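Local coordinates for F5/8 type C domain protein (Bacteroides ovatus, PDB 4ZRX) that probably hydrolyses alpha-L-fucosides, as a putative alpha-L-fucosidase with a TIM-barrel catalytic domain and an F5/8 type C domain likely to bind sugar, at residues 53-58 with 68-73. Sequence-based numbering, arbitrary orientation.
Sequences NTFTGR and ALFNPS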
ATOM      1  N   ASN A  53     -11.694  -6.304 -17.717  1.00 19.88           N
ATOM      2  CA  ASN A  53     -10.599  -7.143 -17.222  1.00 19.75           C
ATOM      3  C   ASN A  53     -11.065  -8.099 -16.138  1.00 19.94           C
ATOM      4  O   ASN A  53     -10.495  -9.196 -15.962  1.00 20.21           O
ATOM      5  CB  ASN A  53      -9.463  -6.325 -16.648  1.00 19.48           C
ATOM      6  CG  ASN A  53      -8.690  -5.556 -17.657  1.00 20.26           C
ATOM      7  OD1 ASN A  53      -8.916  -5.601 -18.864  1.00 21.48           O
ATOM      8  ND2 ASN A  53      -7.748  -4.811 -17.153  1.00 20.22           N
ATOM      9  N   THR A  54     -12.097  -7.701 -15.379  1.00 18.72           N
ATOM     10  CA  THR A  54     -12.648  -8.571 -14.368  1.00 18.50           C
ATOM     11  C   THR A  54     -13.150  -9.882 -14.993  1.00 20.10           C
ATOM     12  O   THR A  54     -13.104 -10.943 -14.352  1.00 20.06           O
ATOM     13  CB  THR A  54     -13.834  -7.876 -13.665  1.00 19.13           C
ATOM     14  OG1 THR A  54     -13.427  -6.588 -13.198  1.00 18.38           O
ATOM     15  CG2 THR A  54     -14.396  -8.708 -12.524  1.00 19.20           C
ATOM     16  N   PHE A  55     -13.639  -9.790 -16.234  1.00 19.46           N
ATOM     17  CA  PHE A  55     -14.255 -10.916 -16.947  1.00 20.71           C
ATOM     18  C   PHE A  55     -13.296 -11.691 -17.828  1.00 22.30           C
ATOM     19  O   PHE A  55     -13.597 -12.839 -18.204  1.00 23.85           O
ATOM     20  CB  PHE A  55     -15.495 -10.451 -17.712  1.00 20.01           C
ATOM     21  CG  PHE A  55     -16.537  -9.935 -16.780  1.00 19.88           C
ATOM     22  CD1 PHE A  55     -17.459 -10.781 -16.202  1.00 20.10           C
ATOM     23  CD2 PHE A  55     -16.493  -8.609 -16.376  1.00 19.06           C
ATOM     24  CE1 PHE A  55     -18.390 -10.303 -15.263  1.00 20.29           C
ATOM     25  CE2 PHE A  55     -17.380  -8.139 -15.420  1.00 18.65           C
ATOM     26  CZ  PHE A  55     -18.321  -8.993 -14.856  1.00 18.80           C
ATOM     27  N   THR A  56     -12.166 -11.081 -18.186  1.00 22.27           N
ATOM     28  CA  THR A  56     -11.175 -11.797 -18.975  1.00 22.14           C
ATOM     29  C   THR A  56     -10.056 -12.423 -18.151  1.00 23.16           C
ATOM     30  O   THR A  56      -9.311 -13.270 -18.655  1.00 23.21           O
ATOM     31  CB  THR A  56     -10.490 -10.843 -19.977  1.00 22.34           C
ATOM     32  OG1 THR A  56      -9.837  -9.770 -19.274  1.00 21.46           O
ATOM     33  CG2 THR A  56     -11.477 -10.303 -20.920  1.00 23.05           C
ATOM     34  N   GLY A  57      -9.892 -11.965 -16.922  1.00 23.00           N
ATOM     35  CA  GLY A  57      -8.818 -12.392 -16.056  1.00 23.96           C
ATOM     36  C   GLY A  57      -7.499 -11.703 -16.307  1.00 24.08           C
ATOM     37  O   GLY A  57      -6.504 -12.147 -15.830  1.00 26.38           O
ATOM     38  N   ARG A  58      -7.486 -10.587 -17.012  1.00 24.06           N
ATOM     39  CA  ARG A  58      -6.270  -9.896 -17.328  1.00 24.83           C
ATOM     40  C   ARG A  58      -6.029  -8.730 -16.370  1.00 23.69           C
ATOM     41  O   ARG A  58      -6.959  -8.147 -15.896  1.00 24.81           O
ATOM     42  CB  ARG A  58      -6.372  -9.338 -18.736  1.00 26.17           C
ATOM     43  CG  ARG A  58      -6.351 -10.432 -19.772  1.00 28.76           C
ATOM     44  CD  ARG A  58      -6.500  -9.808 -21.100  1.00 32.19           C
ATOM     45  NE  ARG A  58      -6.494 -10.853 -22.092  1.00 35.47           N
ATOM     46  CZ  ARG A  58      -6.979 -10.765 -23.321  1.00 38.18           C
ATOM     47  NH1 ARG A  58      -7.564  -9.640 -23.796  1.00 38.62           N
ATOM     48  NH2 ARG A  58      -6.895 -11.869 -24.076  1.00 37.30           N
ATOM     49  N   ALA A  68     -19.241  -7.860 -25.111  1.00 26.59           N
ATOM     50  CA  ALA A  68     -20.093  -8.962 -24.698  1.00 26.73           C
ATOM     51  C   ALA A  68     -19.616  -9.668 -23.432  1.00 26.94           C
ATOM     52  O   ALA A  68     -20.415 -10.227 -22.715  1.00 27.50           O
ATOM     53  CB  ALA A  68     -20.260  -9.991 -25.807  1.00 29.46           C
ATOM     54  N   LEU A  69     -18.317  -9.626 -23.166  1.00 25.67           N
ATOM     55  CA  LEU A  69     -17.773 -10.298 -22.013  1.00 25.79           C
ATOM     56  C   LEU A  69     -18.130  -9.586 -20.709  1.00 24.48           C
ATOM     57  O   LEU A  69     -18.104 -10.220 -19.653  1.00 23.47           O
ATOM     58  CB  LEU A  69     -16.272 -10.359 -22.129  1.00 26.76           C
ATOM     59  CG  LEU A  69     -15.832 -11.287 -23.247  1.00 28.81           C
ATOM     60  CD1 LEU A  69     -14.318 -11.205 -23.370  1.00 29.60           C
ATOM     61  CD2 LEU A  69     -16.263 -12.690 -22.953  1.00 30.92           C
ATOM     62  N   PHE A  70     -18.414  -8.292 -20.800  1.00 23.76           N
ATOM     63  CA  PHE A  70     -18.814  -7.523 -19.570  1.00 23.04           C
ATOM     64  C   PHE A  70     -20.208  -7.897 -19.180  1.00 24.54           C
ATOM     65  O   PHE A  70     -21.208  -7.423 -19.761  1.00 24.99           O
ATOM     66  CB  PHE A  70     -18.686  -6.020 -19.742  1.00 22.16           C
ATOM     67  CG  PHE A  70     -18.972  -5.284 -18.464  1.00 21.27           C
ATOM     68  CD1 PHE A  70     -18.009  -5.231 -17.484  1.00 20.77           C
ATOM     69  CD2 PHE A  70     -20.210  -4.768 -18.206  1.00 21.45           C
ATOM     70  CE1 PHE A  70     -18.235  -4.586 -16.270  1.00 20.64           C
ATOM     71  CE2 PHE A  70     -20.448  -4.133 -16.997  1.00 21.24           C
ATOM     72  CZ  PHE A  70     -19.460  -4.040 -16.034  1.00 21.57           C
ATOM     73  N   ASN A  71     -20.332  -8.773 -18.196  1.00 24.79           N
ATOM     74  CA  ASN A  71     -21.654  -9.200 -17.803  1.00 26.73           C
ATOM     75  C   ASN A  71     -21.767  -9.626 -16.349  1.00 25.50           C
ATOM     76  O   ASN A  71     -21.928 -10.800 -16.038  1.00 25.50           O
ATOM     77  CB  ASN A  71     -22.146 -10.333 -18.729  1.00 29.76           C
ATOM     78  CG  ASN A  71     -23.678 -10.508 -18.652  1.00 31.88           C
ATOM     79  OD1 ASN A  71     -24.395  -9.643 -18.158  1.00 33.21           O
ATOM     80  ND2 ASN A  71     -24.151 -11.650 -19.066  1.00 36.16           N
ATOM     81  N   PRO A  72     -21.679  -8.667 -15.437  1.00 23.99           N
ATOM     82  CA  PRO A  72     -21.835  -9.017 -14.025  1.00 24.44           C
ATOM     83  C   PRO A  72     -23.144  -9.641 -13.670  1.00 25.50           C
ATOM     84  O   PRO A  72     -24.193  -9.165 -14.148  1.00 26.70           O
ATOM     85  CB  PRO A  72     -21.714  -7.683 -13.304  1.00 23.89           C
ATOM     86  CG  PRO A  72     -21.630  -6.695 -14.296  1.00 23.65           C
ATOM     87  CD  PRO A  72     -21.498  -7.228 -15.641  1.00 23.17           C
ATOM     88  N   SER A  73     -23.116 -10.737 -12.901  1.00 26.01           N
ATOM     89  CA  SER A  73     -24.350 -11.493 -12.711  1.00 26.86           C
ATOM     90  C   SER A  73     -25.332 -10.893 -11.733  1.00 26.90           C
ATOM     91  O   SER A  73     -26.525 -11.174 -11.851  1.00 27.70           O
ATOM     92  CB  SER A  73     -24.041 -12.935 -12.347  1.00 26.88           C
ATOM     93  OG  SER A  73     -23.225 -13.021 -11.194  1.00 26.36           O
TER
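In the TIM-barrel domain, the connection that follows strand 44-48 of the barrel and leads to helix 77-86 holds the short helix 52-56 and folds back on it, and Phe55 meets residues 69-72 there. No hydrogen bond joins the two segments; the Phe55 side chain packs on the backbone of residues 69-72 and on the side chains of Leu69, Phe70 and Pro72. CG of Phe55 is anti to the carbonyl carbon (chi1 -63°), which sets it close to Leu69 O, 3.3 Å away. Asn71 N sits 3.8 Å above the centre of one ring face, and Phe70 CA lies over the same face toward the rim. The ring of Phe70 is inclined to that of Phe55, with planes at 73° and Phe70 CD1 3.6 Å from Phe55 CE2. Phe70 also meets the ring of Phe102, a link to the loop after strand 91-97. An alanine at Phe55 would probably leave a gap beside Asn71 N and Pro72 and take away one neighbour of the Phe70 ring. Just after the helix, Gly57 has positive phi, and its N bonds to Asn53 O. Thr56 CG2 touches Leu69 CD1 at 3.9 Å. Phe55 CZ ends 3.4 Å from Pro72 N and 3.7 Å from Pro72 CD.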